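Local coordinates for protein cycloalternan-forming enzyme (Listeria monocytogenes serovar 1/2a, PDB 5F7U) that is a multidomain enzyme of glycosyl hydrolase family 31, built round a TIM barrel with accessory beta domains, and holds several bound glycans and magnesium ions, at residues S385-N390 with S674-V679; D608-S613 with W628-A633; P667-E672 with V679-D684; T649-F654 with V748-Q753. The protein carries 1 engineered substitution. One frame throughout, in Å; residues are numbered along the deposited sequence.

Contact 1 (S385-N390 with S674-V679); sequences SNAKAN and SPWNAV
The two backbones come nearest where N390, the first residue to leave helical geometry after helix 377-389, faces W676 in the opening turn of helix 675-682, with 7.2 Å between N390 CA and W676 CA. The indole of W676 bridges the gap. Its CG takes the crowded position between its own backbone N and carbonyl carbon (chi1 57°), and the ring lies between the two helices with a neighbour on each face. On one face sits N386: its CB stands 3.5 Å from the centroid of the five-membered ring of W676, 17° off the ring normal, a CH-pi contact. A387 N lies over the same face toward the rim, and A387 CB packs 4.1 Å from W676 CH2. The opposite face meets S674 OG, the N-cap oxygen that accepts from N677 N.

N390 reaches the tryptophan at its root, ND2 lying 3.6 Å from W676 CB, with amide and indole planes only 15° apart. That amide is tied down by a bond from N390 ND2 to N386 O (2.8 Å); N390 N reaches the same oxygen from the other face of the carbonyl, so two donors grip it. N386 ND2 and W676 NE1 are both donors and cannot bond each other. A water accepts from each, at 3.1 Å from N386 ND2 and 3.2 Å from W676 NE1.

M369 of the first barrel strand touches both A387 and W676. The contact thus joins the helix after the first strand to the one that follows the eighth, at the seam where the TIM barrel closes.

Contact 2 (D608-S613 with W628-A633); sequences DSFQAS and WAWDMA
The phenyl of F610 and the six-membered ring of W630 lie almost parallel, planes 9° apart, but are slid past one another: their centroids are 5.0 Å apart and overlap is slight. The closest touch is F610 CD1 to W630 CH2, at 3.4 Å. Over one face of the W630 indole, toward its rim, lies M632 CA from the same segment. S613 approaches W630 obliquely, its OG 3.5 Å from W630 CE3, while its backbone carbonyl turns to the other tryptophan, S613 O lying obliquely 3.1 Å from W628 CZ2. With CG anti to the backbone N (chi1 -176°), the F610 ring is carried to W630 CH2.

Helix 608-613 and strand 628-631 run antiparallel, at 171°, with 9.9 Å between their axes, as the helix and following strand of a beta-alpha-beta unit in the TIM barrel. A648 and M651 of helix 642-653 also pack on W630.

All four touching residues are buried. F610 and W630 meet through ring carbons, whereas S613 brings two oxygens, OG and O, against the tryptophan rings without bonding to them. The polar ends are satisfied elsewhere, S613 OG by a bond to Q603 OE1 and W628 NE1 by donation to E255 OE2, so the contact itself is buried van der Waals packing.

Contact 3 (P667-E672 with V679-D684); sequences PSPSEE and VARTGD
R681 reaches from helix 675-682 to P669, S670 and E671, and its guanidinium is held firmly in one part and more loosely in another. The firm part is at the edge, where NH1 serves two acceptors close to the guanidinium plane: R681 NH1 donates to S670 O at 3.0 Å and to E671 OE2 at 3.2 Å, the second bond being part of a salt bridge. Neither oxygen is met in its own plane. The donor stands 40° out of the S670 carbonyl plane and 68° out of the E671 carboxylate plane. Bends at chi2 and chi3 bring the arginine round to this edge, and E671, whose CB points away, folds back at chi2 (-67°) to meet it. The other carboxylate oxygen, E671 OE1, is held by a salt bridge with R673.

The looser part is made by solvent and an exposed ring. A water, also at the guanidinium edge and in its plane, accepts from R681 NH2 (2.8 Å) and donates to E671 OE2 (2.8 Å), closing a second path between the charges. The ring of P669, which follows a cis peptide, instead lies over a guanidinium face, with P669 CG 3.7 Å from R681 NE.

S670 OG accepts from E672 N, an ST turn, and is hydrogen-bonded to E373, a magnesium ligand. S670 O also receives N677 ND2. The loop 667-672 leads from strand 657-660, the last of the barrel, into helix 675-682, which rests on I687 and L688 of helix 687-700, while D684 beyond its end touches helix 642-653.

Contact 4 (T649-F654 with V748-Q753); sequences TAMAAF and VAPIVQ
M651 and P750, whose CA atoms are 5.5 Å apart, join the TIM barrel to the C-terminal beta domain of this family 31 glycosyl hydrolase. The barrel side is the end of helix 642-653, the helix between the last two barrel strands; the other side is the chain leaving strand 746-748. The side chains of M651 and P750 lie alongside each other and point the same way, M651 CB touching P750 CB at 3.7 Å. An extended first torsion (chi1 179°) lays M651 CG along the proline ring, 3.8 Å from P750 CB, before the chain bends at chi2 and takes the sulfur away toward the barrel, near W630. Both residues also pack on L614 of helix 607-622 and on Y740.

The second pair meets differently. F654, just past the helix, crosses V748 at a slant, and both prongs of the valine are used. All four residues are buried and apolar, so the join is plain hydrophobic packing. V748 CG1 lies 4.0 Å from F654 CB, and V748 CG2 lies 3.9 Å from F654 CD2.

Overall arrangement
Contacts 1 and 3 share helix 675-682 and V679, with centres 11 Å apart; N677 ND2 joins them through probable hydrogen bonds to S670 O and E672 O, each 2.9 Å. Contacts 2 and 4, centres 10 Å apart, form a buried group: W630 NE1 lies 3.5 Å from M651 SD, and Q611 NE2 probably bonds V752 O at 2.8 Å. The two groups are separate, contacts 1 and 2 having centres 21 Å apart. Contact 3 approaches the magnesium site, about 8 Å from the S670 side chain, while the W630 side chain of contact 2 is about 11 Å from a bound glucopyranose. Contact 4 alone links two family domains.

Contact 1 (S385-N390 with S674-V679)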
loop_
_atom_site.group_PDB
_atom_site.type_symbol
_atom_site.label_atom_id
_atom_site.label_comp_id
_atom_site.label_asym_id
_atom_site.label_seq_id
_atom_site.Cartn_x
_atom_site.Cartn_y
_atom_site.Cartn_z
ATOM N N SER A 385 10.727 -6.327 29.052
ATOM C CA SER A 385 12.000 -6.826 29.555
ATOM C C SER A 385 12.805 -7.532 28.454
ATOM O O SER A 385 14.030 -7.304 28.306
ATOM C CB SER A 385 11.740 -7.792 30.727
ATOM O OG SER A 385 12.980 -8.248 31.220
ATOM N N ASN A 386 12.126 -8.399 27.698
ATOM C CA ASN A 386 12.765 -9.082 26.558
ATOM C C ASN A 386 13.245 -8.131 25.482
ATOM O O ASN A 386 14.340 -8.322 24.925
ATOM C CB ASN A 386 11.830 -10.137 25.945
ATOM C CG ASN A 386 11.672 -11.360 26.820
ATOM O OD1 ASN A 386 12.604 -11.760 27.506
ATOM N ND2 ASN A 386 10.489 -11.972 26.796
ATOM N N ALA A 387 12.434 -7.119 25.170
ATOM C CA ALA A 387 12.856 -6.099 24.208
ATOM C C ALA A 387 14.086 -5.364 24.718
ATOM O O ALA A 387 15.035 -5.188 23.974
ATOM C CB ALA A 387 11.728 -5.127 23.876
ATOM N N LYS A 388 14.085 -4.997 26.002
ATOM C CA LYS A 388 15.192 -4.251 26.604
ATOM C C LYS A 388 16.462 -5.101 26.617
ATOM O O LYS A 388 17.510 -4.619 26.218
ATOM C CB LYS A 388 14.822 -3.740 28.012
ATOM C CG LYS A 388 15.799 -2.756 28.653
ATOM C CD LYS A 388 15.259 -2.301 30.009
ATOM C CE LYS A 388 16.353 -1.909 31.001
ATOM N NZ LYS A 388 15.837 -1.654 32.390
ATOM N N ALA A 389 16.355 -6.366 27.027
ATOM C CA ALA A 389 17.530 -7.253 27.145
ATOM C C ALA A 389 18.167 -7.580 25.791
ATOM O O ALA A 389 19.383 -7.818 25.699
ATOM C CB ALA A 389 17.153 -8.539 27.865
ATOM N N ASN A 390 17.333 -7.586 24.760
ATOM C CA ASN A 390 17.738 -7.906 23.392
ATOM C C ASN A 390 17.999 -6.666 22.528
ATOM O O ASN A 390 18.132 -6.773 21.299
ATOM C CB ASN A 390 16.693 -8.840 22.760
ATOM C CG ASN A 390 16.743 -10.240 23.358
ATOM O OD1 ASN A 390 17.647 -11.007 23.041
ATOM N ND2 ASN A 390 15.810 -10.562 24.255
ATOM N N SER A 674 8.351 -12.399 17.726
ATOM C CA SER A 674 9.429 -11.536 18.199
ATOM C C SER A 674 10.788 -12.169 17.852
ATOM O O SER A 674 10.865 -13.399 17.684
ATOM C CB SER A 674 9.296 -11.411 19.715
ATOM O OG SER A 674 9.471 -12.682 20.315
ATOM N N PRO A 675 11.876 -11.352 17.780
ATOM C CA PRO A 675 13.157 -11.964 17.393
ATOM C C PRO A 675 13.702 -12.910 18.460
ATOM O O PRO A 675 14.294 -13.923 18.107
ATOM C CB PRO A 675 14.090 -10.769 17.164
ATOM C CG PRO A 675 13.446 -9.621 17.883
ATOM C CD PRO A 675 11.961 -9.873 17.805
ATOM N N TRP A 676 13.473 -12.606 19.746
ATOM C CA TRP A 676 13.920 -13.492 20.817
ATOM C C TRP A 676 13.166 -14.839 20.794
ATOM O O TRP A 676 13.775 -15.903 20.969
ATOM C CB TRP A 676 13.883 -12.784 22.206
ATOM C CG TRP A 676 12.532 -12.234 22.585
ATOM C CD1 TRP A 676 11.546 -12.900 23.241
ATOM C CD2 TRP A 676 12.025 -10.908 22.336
ATOM N NE1 TRP A 676 10.438 -12.089 23.395
ATOM C CE2 TRP A 676 10.698 -10.866 22.843
ATOM C CE3 TRP A 676 12.547 -9.764 21.710
ATOM C CZ2 TRP A 676 9.899 -9.713 22.780
ATOM C CZ3 TRP A 676 11.739 -8.608 21.621
ATOM C CH2 TRP A 676 10.424 -8.599 22.153
ATOM N N ASN A 677 11.855 -14.811 20.558
ATOM C CA ASN A 677 11.129 -16.073 20.402
ATOM C C ASN A 677 11.486 -16.832 19.140
ATOM O O ASN A 677 11.459 -18.070 19.145
ATOM C CB ASN A 677 9.606 -15.906 20.486
ATOM C CG ASN A 677 8.909 -17.227 20.782
ATOM O OD1 ASN A 677 9.283 -17.928 21.726
ATOM N ND2 ASN A 677 7.955 -17.610 19.936
ATOM N N ALA A 678 11.824 -16.105 18.074
ATOM C CA ALA A 678 12.241 -16.758 16.829
ATOM C C ALA A 678 13.534 -17.551 17.057
ATOM O O ALA A 678 13.652 -18.692 16.605
ATOM C CB ALA A 678 12.367 -15.743 15.689
ATOM N N VAL A 679 14.487 -16.949 17.782
ATOM C CA VAL A 679 15.702 -17.646 18.222
ATOM C C VAL A 679 15.321 -18.915 19.011
ATOM O O VAL A 679 15.835 -20.011 18.718
ATOM C CB VAL A 679 16.641 -16.709 19.043
ATOM C CG1 VAL A 679 17.750 -17.492 19.754
ATOM C CG2 VAL A 679 17.259 -15.662 18.134
HETATM O O HOH W 1 7.899 -11.446 25.265
#

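Contact 2 (D608-S613 with W628-A633)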
loop_
_atom_site.group_PDB
_atom_site.type_symbol
_atom_site.label_atom_id
_atom_site.label_comp_id
_atom_site.label_asym_id
_atom_site.label_seq_id
_atom_site.Cartn_x
_atom_site.Cartn_y
_atom_site.Cartn_z
ATOM N N ASP A 608 5.038 -18.174 0.072
ATOM C CA ASP A 608 3.872 -17.832 -0.763
ATOM C C ASP A 608 3.057 -16.683 -0.146
ATOM O O ASP A 608 2.622 -15.749 -0.849
ATOM C CB ASP A 608 2.991 -19.078 -1.000
ATOM C CG ASP A 608 3.549 -20.017 -2.069
ATOM O OD1 ASP A 608 4.501 -19.672 -2.805
ATOM O OD2 ASP A 608 3.025 -21.145 -2.184
ATOM N N SER A 609 2.857 -16.729 1.169
ATOM C CA SER A 609 2.125 -15.649 1.837
ATOM C C SER A 609 2.906 -14.335 1.801
ATOM O O SER A 609 2.317 -13.287 1.600
ATOM C CB SER A 609 1.775 -15.994 3.293
ATOM O OG SER A 609 0.939 -17.152 3.309
ATOM N N PHE A 610 4.220 -14.423 2.002
ATOM C CA PHE A 610 5.122 -13.247 1.939
ATOM C C PHE A 610 4.946 -12.594 0.564
ATOM O O PHE A 610 4.757 -11.368 0.478
ATOM C CB PHE A 610 6.552 -13.758 2.166
ATOM C CG PHE A 610 7.645 -12.699 2.240
ATOM C CD1 PHE A 610 7.396 -11.324 2.282
ATOM C CD2 PHE A 610 8.977 -13.152 2.339
ATOM C CE1 PHE A 610 8.453 -10.412 2.371
ATOM C CE2 PHE A 610 10.044 -12.250 2.436
ATOM C CZ PHE A 610 9.773 -10.873 2.462
ATOM N N GLN A 611 4.964 -13.407 -0.499
ATOM C CA GLN A 611 4.752 -12.886 -1.855
ATOM C C GLN A 611 3.420 -12.173 -1.983
ATOM O O GLN A 611 3.359 -11.085 -2.576
ATOM C CB GLN A 611 4.852 -13.987 -2.900
ATOM C CG GLN A 611 6.270 -14.558 -3.028
ATOM C CD GLN A 611 6.305 -15.921 -3.694
ATOM O OE1 GLN A 611 5.359 -16.299 -4.412
ATOM N NE2 GLN A 611 7.377 -16.684 -3.444
ATOM N N ALA A 612 2.372 -12.748 -1.385
ATOM C CA ALA A 612 1.042 -12.133 -1.463
ATOM C C ALA A 612 0.984 -10.828 -0.647
ATOM O O ALA A 612 0.351 -9.854 -1.064
ATOM C CB ALA A 612 -0.024 -13.109 -1.001
ATOM N N SER A 613 1.667 -10.790 0.504
ATOM C CA SER A 613 1.728 -9.573 1.309
ATOM C C SER A 613 2.369 -8.426 0.514
ATOM O O SER A 613 1.875 -7.292 0.536
ATOM C CB SER A 613 2.544 -9.824 2.587
ATOM O OG SER A 613 1.942 -10.826 3.396
ATOM N N TRP A 628 1.072 1.366 5.185
ATOM C CA TRP A 628 0.672 -0.032 5.080
ATOM C C TRP A 628 1.631 -0.921 5.879
ATOM O O TRP A 628 2.853 -0.737 5.823
ATOM C CB TRP A 628 0.620 -0.427 3.600
ATOM C CG TRP A 628 0.365 -1.903 3.342
ATOM C CD1 TRP A 628 -0.844 -2.504 3.101
ATOM C CD2 TRP A 628 1.347 -2.937 3.282
ATOM N NE1 TRP A 628 -0.680 -3.843 2.919
ATOM C CE2 TRP A 628 0.657 -4.144 3.029
ATOM C CE3 TRP A 628 2.755 -2.961 3.416
ATOM C CZ2 TRP A 628 1.316 -5.366 2.875
ATOM C CZ3 TRP A 628 3.419 -4.192 3.312
ATOM C CH2 TRP A 628 2.697 -5.371 3.016
ATOM N N ALA A 629 1.047 -1.898 6.583
ATOM C CA ALA A 629 1.793 -2.871 7.383
ATOM C C ALA A 629 1.431 -4.280 6.963
ATOM O O ALA A 629 0.423 -4.503 6.302
ATOM C CB ALA A 629 1.452 -2.718 8.859
ATOM N N TRP A 630 2.233 -5.228 7.436
ATOM C CA TRP A 630 1.875 -6.646 7.380
ATOM C C TRP A 630 2.418 -7.310 8.633
ATOM O O TRP A 630 3.295 -6.744 9.298
ATOM C CB TRP A 630 2.417 -7.306 6.096
ATOM C CG TRP A 630 3.936 -7.393 6.009
ATOM C CD1 TRP A 630 4.836 -6.342 6.065
ATOM C CD2 TRP A 630 4.716 -8.576 5.822
ATOM N NE1 TRP A 630 6.129 -6.817 5.950
ATOM C CE2 TRP A 630 6.089 -8.178 5.785
ATOM C CE3 TRP A 630 4.398 -9.932 5.667
ATOM C CZ2 TRP A 630 7.147 -9.106 5.624
ATOM C CZ3 TRP A 630 5.457 -10.866 5.484
ATOM C CH2 TRP A 630 6.808 -10.437 5.476
ATOM N N ASP A 631 1.884 -8.487 8.973
ATOM C CA ASP A 631 2.448 -9.290 10.056
ATOM C C ASP A 631 3.722 -9.949 9.516
ATOM O O ASP A 631 3.625 -10.915 8.771
ATOM C CB ASP A 631 1.452 -10.393 10.500
ATOM C CG ASP A 631 0.080 -9.847 10.935
ATOM O OD1 ASP A 631 -0.034 -8.694 11.365
ATOM O OD2 ASP A 631 -0.906 -10.612 10.861
ATOM N N MET A 632 4.897 -9.411 9.849
ATOM C CA MET A 632 6.139 -9.898 9.232
ATOM C C MET A 632 6.311 -11.396 9.498
ATOM O O MET A 632 6.135 -11.860 10.630
ATOM C CB MET A 632 7.366 -9.077 9.670
ATOM C CG MET A 632 7.582 -8.970 11.169
ATOM S SD MET A 632 9.314 -8.591 11.526
ATOM C CE MET A 632 9.951 -10.252 11.434
ATOM N N ALA A 633 6.588 -12.141 8.426
ATOM C CA ALA A 633 6.751 -13.606 8.474
ATOM C C ALA A 633 5.482 -14.398 8.768
ATOM O O ALA A 633 5.578 -15.590 9.004
ATOM C CB ALA A 633 7.897 -14.021 9.412
#

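Contact 3 (P667-E672 with V679-D684)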
loop_
_atom_site.group_PDB
_atom_site.type_symbol
_atom_site.label_atom_id
_atom_site.label_comp_id
_atom_site.label_asym_id
_atom_site.label_seq_id
_atom_site.Cartn_x
_atom_site.Cartn_y
_atom_site.Cartn_z
ATOM N N PRO A 667 -0.708 -20.476 23.429
ATOM C CA PRO A 667 0.037 -21.609 22.900
ATOM C C PRO A 667 1.174 -22.039 23.823
ATOM O O PRO A 667 1.630 -21.249 24.659
ATOM C CB PRO A 667 0.614 -21.045 21.599
ATOM C CG PRO A 667 0.876 -19.615 21.920
ATOM C CD PRO A 667 -0.277 -19.201 22.806
ATOM N N SER A 668 1.628 -23.278 23.651
ATOM C CA SER A 668 2.815 -23.754 24.323
ATOM C C SER A 668 3.526 -24.652 23.300
ATOM O O SER A 668 2.954 -25.671 22.889
ATOM C CB SER A 668 2.421 -24.513 25.603
ATOM O OG SER A 668 3.551 -24.740 26.416
ATOM N N PRO A 669 4.723 -24.282 22.828
ATOM C CA PRO A 669 5.462 -23.072 23.219
ATOM C C PRO A 669 4.913 -21.782 22.606
ATOM O O PRO A 669 4.005 -21.820 21.759
ATOM C CB PRO A 669 6.868 -23.340 22.667
ATOM C CG PRO A 669 6.629 -24.217 21.481
ATOM C CD PRO A 669 5.480 -25.107 21.861
ATOM N N SER A 670 5.484 -20.656 23.030
ATOM C CA SER A 670 5.060 -19.345 22.542
ATOM C C SER A 670 5.067 -19.264 21.022
ATOM O O SER A 670 6.000 -19.752 20.373
ATOM C CB SER A 670 5.992 -18.260 23.068
ATOM O OG SER A 670 5.565 -16.979 22.612
ATOM N N GLU A 671 4.061 -18.585 20.483
ATOM C CA GLU A 671 3.997 -18.307 19.053
ATOM C C GLU A 671 4.444 -16.896 18.681
ATOM O O GLU A 671 4.324 -16.518 17.512
ATOM C CB GLU A 671 2.568 -18.553 18.531
ATOM C CG GLU A 671 2.163 -20.030 18.483
ATOM C CD GLU A 671 2.928 -20.865 17.462
ATOM O OE1 GLU A 671 3.521 -20.336 16.507
ATOM O OE2 GLU A 671 2.938 -22.092 17.609
ATOM N N GLU A 672 4.985 -16.123 19.633
ATOM C CA GLU A 672 5.437 -14.755 19.303
ATOM C C GLU A 672 6.358 -14.749 18.082
ATOM O O GLU A 672 7.326 -15.533 18.013
ATOM C CB GLU A 672 6.270 -14.136 20.419
ATOM C CG GLU A 672 5.565 -13.821 21.710
ATOM C CD GLU A 672 6.529 -13.214 22.718
ATOM O OE1 GLU A 672 7.670 -12.771 22.365
ATOM O OE2 GLU A 672 6.160 -13.229 23.905
ATOM N N VAL A 679 14.487 -16.949 17.782
ATOM C CA VAL A 679 15.702 -17.646 18.222
ATOM C C VAL A 679 15.321 -18.915 19.011
ATOM O O VAL A 679 15.835 -20.011 18.718
ATOM C CB VAL A 679 16.641 -16.709 19.043
ATOM C CG1 VAL A 679 17.750 -17.492 19.754
ATOM C CG2 VAL A 679 17.259 -15.662 18.134
ATOM N N ALA A 680 14.416 -18.782 19.986
ATOM C CA ALA A 680 14.007 -19.917 20.832
ATOM C C ALA A 680 13.373 -21.058 20.016
ATOM O O ALA A 680 13.778 -22.217 20.169
ATOM C CB ALA A 680 13.063 -19.450 21.936
ATOM N N ARG A 681 12.443 -20.718 19.122
ATOM C CA ARG A 681 11.688 -21.699 18.334
ATOM C C ARG A 681 12.498 -22.405 17.254
ATOM O O ARG A 681 12.324 -23.607 17.046
ATOM C CB ARG A 681 10.440 -21.054 17.698
ATOM C CG ARG A 681 9.349 -20.656 18.689
ATOM C CD ARG A 681 8.711 -21.863 19.394
ATOM N NE ARG A 681 8.158 -22.851 18.449
ATOM C CZ ARG A 681 6.932 -22.836 17.934
ATOM N NH1 ARG A 681 6.063 -21.892 18.254
ATOM N NH2 ARG A 681 6.565 -23.783 17.073
ATOM N N THR A 682 13.381 -21.673 16.581
ATOM C CA THR A 682 14.165 -22.236 15.463
ATOM C C THR A 682 15.518 -22.779 15.906
ATOM O O THR A 682 16.128 -23.562 15.183
ATOM C CB THR A 682 14.471 -21.181 14.367
ATOM O OG1 THR A 682 15.290 -20.154 14.926
ATOM C CG2 THR A 682 13.212 -20.549 13.799
ATOM N N GLY A 683 16.015 -22.324 17.055
ATOM C CA GLY A 683 17.356 -22.677 17.517
ATOM C C GLY A 683 18.453 -21.897 16.818
ATOM O O GLY A 683 19.628 -22.141 17.068
ATOM N N ASP A 684 18.087 -20.960 15.939
ATOM C CA ASP A 684 19.067 -20.197 15.176
ATOM C C ASP A 684 19.368 -18.869 15.856
ATOM O O ASP A 684 18.631 -17.897 15.671
ATOM C CB ASP A 684 18.593 -19.968 13.725
ATOM C CG ASP A 684 19.677 -19.347 12.843
ATOM O OD1 ASP A 684 20.713 -18.852 13.363
ATOM O OD2 ASP A 684 19.494 -19.389 11.603
HETATM O O HOH W 2 4.190 -23.579 15.603
#

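Contact 4 (T649-F654 with V748-Q753)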
loop_
_atom_site.group_PDB
_atom_site.type_symbol
_atom_site.label_atom_id
_atom_site.label_comp_id
_atom_site.label_asym_id
_atom_site.label_seq_id
_atom_site.Cartn_x
_atom_site.Cartn_y
_atom_site.Cartn_z
ATOM N N THR A 649 12.012 -10.077 7.918
ATOM C CA THR A 649 12.575 -9.007 8.747
ATOM C C THR A 649 13.171 -7.903 7.880
ATOM O O THR A 649 12.869 -6.727 8.091
ATOM C CB THR A 649 13.665 -9.553 9.679
ATOM O OG1 THR A 649 13.074 -10.406 10.653
ATOM C CG2 THR A 649 14.448 -8.431 10.370
ATOM N N ALA A 650 14.001 -8.286 6.912
ATOM C CA ALA A 650 14.712 -7.324 6.073
ATOM C C ALA A 650 13.716 -6.482 5.269
ATOM O O ALA A 650 13.830 -5.248 5.208
ATOM C CB ALA A 650 15.655 -8.054 5.132
ATOM N N MET A 651 12.750 -7.153 4.645
ATOM C CA MET A 651 11.741 -6.433 3.868
ATOM C C MET A 651 10.916 -5.518 4.799
ATOM O O MET A 651 10.690 -4.361 4.466
ATOM C CB MET A 651 10.864 -7.389 3.059
ATOM C CG MET A 651 9.761 -6.696 2.249
ATOM S SD MET A 651 8.270 -6.455 3.245
ATOM C CE MET A 651 7.347 -5.333 2.208
ATOM N N ALA A 652 10.509 -6.039 5.959
ATOM C CA ALA A 652 9.635 -5.297 6.878
ATOM C C ALA A 652 10.288 -4.016 7.373
ATOM O O ALA A 652 9.618 -2.971 7.514
ATOM C CB ALA A 652 9.224 -6.172 8.063
ATOM N N ALA A 653 11.599 -4.085 7.619
ATOM C CA ALA A 653 12.358 -2.922 8.079
ATOM C C ALA A 653 12.432 -1.855 6.979
ATOM O O ALA A 653 12.631 -0.678 7.280
ATOM C CB ALA A 653 13.757 -3.346 8.515
ATOM N N PHE A 654 12.220 -2.270 5.726
ATOM C CA PHE A 654 12.175 -1.361 4.562
ATOM C C PHE A 654 10.770 -1.260 3.965
ATOM O O PHE A 654 10.616 -1.156 2.730
ATOM C CB PHE A 654 13.206 -1.784 3.483
ATOM C CG PHE A 654 14.617 -1.386 3.811
ATOM C CD1 PHE A 654 15.379 -2.148 4.697
ATOM C CD2 PHE A 654 15.178 -0.202 3.276
ATOM C CE1 PHE A 654 16.689 -1.779 5.026
ATOM C CE2 PHE A 654 16.489 0.165 3.591
ATOM C CZ PHE A 654 17.243 -0.624 4.472
ATOM N N VAL A 748 14.485 -1.124 -3.320
ATOM C CA VAL A 748 14.628 -2.257 -2.393
ATOM C C VAL A 748 14.212 -3.536 -3.109
ATOM O O VAL A 748 13.146 -3.582 -3.709
ATOM C CB VAL A 748 13.729 -2.081 -1.131
ATOM C CG1 VAL A 748 13.847 -3.275 -0.192
ATOM C CG2 VAL A 748 14.076 -0.794 -0.400
ATOM N N ALA A 749 15.015 -4.599 -2.975
ATOM C CA ALA A 749 14.723 -5.856 -3.643
ATOM C C ALA A 749 14.719 -7.038 -2.673
ATOM O O ALA A 749 15.715 -7.738 -2.542
ATOM C CB ALA A 749 15.706 -6.060 -4.801
ATOM N N PRO A 750 13.582 -7.266 -1.970
ATOM C CA PRO A 750 13.623 -8.347 -0.987
ATOM C C PRO A 750 13.656 -9.716 -1.662
ATOM O O PRO A 750 13.268 -9.843 -2.829
ATOM C CB PRO A 750 12.332 -8.153 -0.198
ATOM C CG PRO A 750 11.397 -7.543 -1.163
ATOM C CD PRO A 750 12.255 -6.617 -2.016
ATOM N N ILE A 751 14.175 -10.706 -0.949
ATOM C CA ILE A 751 14.215 -12.069 -1.469
ATOM C C ILE A 751 12.972 -12.755 -0.918
ATOM O O ILE A 751 12.879 -13.013 0.301
ATOM C CB ILE A 751 15.511 -12.821 -1.056
ATOM C CG1 ILE A 751 16.732 -12.337 -1.850
ATOM C CG2 ILE A 751 15.383 -14.310 -1.386
ATOM C CD1 ILE A 751 17.284 -10.977 -1.484
ATOM N N VAL A 752 12.011 -13.032 -1.803
ATOM C CA VAL A 752 10.715 -13.584 -1.366
ATOM C C VAL A 752 10.507 -15.006 -1.883
ATOM O O VAL A 752 9.382 -15.527 -1.875
ATOM C CB VAL A 752 9.522 -12.686 -1.776
ATOM C CG1 VAL A 752 9.676 -11.295 -1.159
ATOM C CG2 VAL A 752 9.430 -12.591 -3.295
ATOM N N GLN A 753 11.599 -15.629 -2.313
ATOM C CA GLN A 753 11.569 -17.025 -2.770
ATOM C C GLN A 753 12.417 -17.887 -1.867
ATOM O O GLN A 753 13.550 -17.543 -1.550
ATOM C CB GLN A 753 12.090 -17.138 -4.199
ATOM C CG GLN A 753 11.263 -16.356 -5.213
ATOM C CD GLN A 753 11.880 -16.376 -6.591
ATOM O OE1 GLN A 753 12.475 -17.379 -6.999
ATOM N NE2 GLN A 753 11.763 -15.265 -7.322
#